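Side-chain contact in hemolysin BL lytic component L1 (Bacillus cereus, PDB 7NMQ), which probably acts as one lytic component of a multi-part, membrane-damaging haemolytic enterotoxin of the alpha-helical pore-forming toxin class: residues L26-M31 against N67-T72. Sequence-based numbering, arbitrary orientation. Where two conformers were deposited one is given.
Sequences LYAKTM and NYWLDT
Ala28 CB points at helix 45-103 and touches two consecutive residues there, lying 3.8 Å from Trp69 CD1 and 4.1 Å from Leu70 CG. The methyl approaches the indole obliquely, at the carbon next to NE1, and meets Leu70 at its branch point. With CG anti to the backbone N (chi1 162°), the Trp69 indole brings its CD1 corner to the methyl; Leu70 has CG anti to the carbonyl carbon (chi1 -66°) and offers its branch carbon. Lys29 adds a looser apolar contact, its CE lying 4.3 Å from Leu70 CD2, while the lysine also makes a cation-pi contact with Phe363. The two segments bury 155 Å² in all. Further out, Asp25 hydrogen-bonds Trp69 NE1, which probably helps to fix the rotation of the indole, and Ala28 also touches Ala66, one residue before the segment 67-72. The local axes come within 9.4 Å, and their N-to-C directions are 126° apart, a steep crossing well away from antiparallel. Helix 10-33 thus packs against the long helix 45-103 within the elongated helical bundle of this toxin component, a construction consistent with the ClyA-like family of alpha-helical pore-forming toxins.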
# COMPACT_ATOMS: atom_id res chain seq x y z
N LEU A 26 -4.27 4.82 5.38
CA LEU A 26 -5.13 6.03 5.36
C LEU A 26 -6.60 5.61 5.28
O LEU A 26 -7.41 6.05 6.11
CB LEU A 26 -4.80 6.94 4.18
CG LEU A 26 -3.58 7.84 4.33
CD1 LEU A 26 -3.88 9.22 3.77
CD2 LEU A 26 -3.14 7.94 5.76
N TYR A 27 -6.94 4.81 4.29
CA TYR A 27 -8.34 4.40 4.07
C TYR A 27 -8.82 3.65 5.30
O TYR A 27 -9.94 3.93 5.79
CB TYR A 27 -8.47 3.49 2.85
CG TYR A 27 -8.32 4.17 1.53
CD1 TYR A 27 -8.72 5.47 1.31
CD2 TYR A 27 -7.79 3.47 0.43
CE1 TYR A 27 -8.55 6.09 0.08
CE2 TYR A 27 -7.63 4.08 -0.80
CZ TYR A 27 -8.03 5.38 -0.99
OH TYR A 27 -7.86 5.95 -2.23
N ALA A 28 -8.04 2.72 5.85
CA ALA A 28 -8.51 1.94 7.01
C ALA A 28 -8.77 2.88 8.19
O ALA A 28 -9.80 2.75 8.91
CB ALA A 28 -7.49 0.89 7.36
N LYS A 29 -7.86 3.79 8.44
CA LYS A 29 -8.01 4.67 9.61
C LYS A 29 -9.24 5.57 9.41
O LYS A 29 -9.93 5.92 10.39
CB LYS A 29 -6.72 5.46 9.80
CG LYS A 29 -5.60 4.62 10.38
CD LYS A 29 -4.24 5.24 10.22
CE LYS A 29 -3.13 4.36 10.73
NZ LYS A 29 -3.04 4.42 12.21
N THR A 30 -9.49 5.98 8.20
CA THR A 30 -10.63 6.85 7.88
C THR A 30 -11.92 6.07 8.15
O THR A 30 -12.86 6.59 8.82
CB THR A 30 -10.57 7.41 6.46
OG1 THR A 30 -9.32 8.07 6.29
CG2 THR A 30 -11.70 8.38 6.26
N MET A 31 -11.98 4.83 7.67
CA MET A 31 -13.18 3.98 7.86
C MET A 31 -13.46 3.81 9.36
O MET A 31 -14.61 3.92 9.75
CB MET A 31 -13.00 2.61 7.22
CG MET A 31 -13.09 2.64 5.72
SD MET A 31 -14.34 3.72 5.04
CE MET A 31 -15.80 2.81 5.52
N ASN A 67 -9.77 -2.98 10.50
CA ASN A 67 -8.91 -3.50 11.58
C ASN A 67 -8.19 -4.77 11.12
O ASN A 67 -7.05 -4.98 11.54
CB ASN A 67 -9.70 -3.72 12.86
CG ASN A 67 -9.90 -2.42 13.61
OD1 ASN A 67 -8.93 -1.79 14.02
ND2 ASN A 67 -11.13 -1.95 13.66
N TYR A 68 -8.77 -5.56 10.23
CA TYR A 68 -8.09 -6.77 9.71
C TYR A 68 -6.89 -6.29 8.90
O TYR A 68 -5.81 -6.90 9.01
CB TYR A 68 -8.99 -7.58 8.78
CG TYR A 68 -8.36 -8.86 8.32
CD1 TYR A 68 -8.44 -10.00 9.10
CD2 TYR A 68 -7.67 -8.93 7.12
CE1 TYR A 68 -7.85 -11.18 8.68
CE2 TYR A 68 -7.11 -10.12 6.67
CZ TYR A 68 -7.20 -11.24 7.46
OH TYR A 68 -6.65 -12.42 7.06
N TRP A 69 -7.05 -5.28 8.06
CA TRP A 69 -5.89 -4.69 7.33
C TRP A 69 -4.81 -4.36 8.36
O TRP A 69 -3.63 -4.77 8.20
CB TRP A 69 -6.25 -3.47 6.48
CG TRP A 69 -5.02 -2.69 6.13
CD1 TRP A 69 -4.59 -1.53 6.70
CD2 TRP A 69 -3.96 -3.13 5.26
NE1 TRP A 69 -3.35 -1.18 6.20
CE2 TRP A 69 -2.94 -2.16 5.33
CE3 TRP A 69 -3.80 -4.25 4.44
CZ2 TRP A 69 -1.78 -2.24 4.56
CZ3 TRP A 69 -2.64 -4.34 3.72
CH2 TRP A 69 -1.66 -3.36 3.77
N LEU A 70 -5.14 -3.56 9.36
CA LEU A 70 -4.11 -2.99 10.24
C LEU A 70 -3.46 -4.08 11.08
O LEU A 70 -2.24 -3.97 11.33
CB LEU A 70 -4.72 -1.91 11.15
CG LEU A 70 -5.24 -0.64 10.47
CD1 LEU A 70 -6.11 0.18 11.45
CD2 LEU A 70 -4.10 0.21 9.90
N ASP A 71 -4.20 -5.08 11.52
CA ASP A 71 -3.71 -5.99 12.56
C ASP A 71 -3.27 -7.34 11.99
O ASP A 71 -2.50 -8.02 12.67
CB ASP A 71 -4.74 -6.21 13.65
CG ASP A 71 -5.14 -4.94 14.38
OD1 ASP A 71 -4.34 -3.98 14.40
OD2 ASP A 71 -6.23 -4.92 14.96
N THR A 72 -3.78 -7.74 10.83
CA THR A 72 -3.52 -9.09 10.30
C THR A 72 -2.89 -9.02 8.90
O THR A 72 -1.79 -9.61 8.74
CB THR A 72 -4.79 -9.94 10.34
OG1 THR A 72 -5.27 -9.93 11.68
CG2 THR A 72 -4.54 -11.36 9.87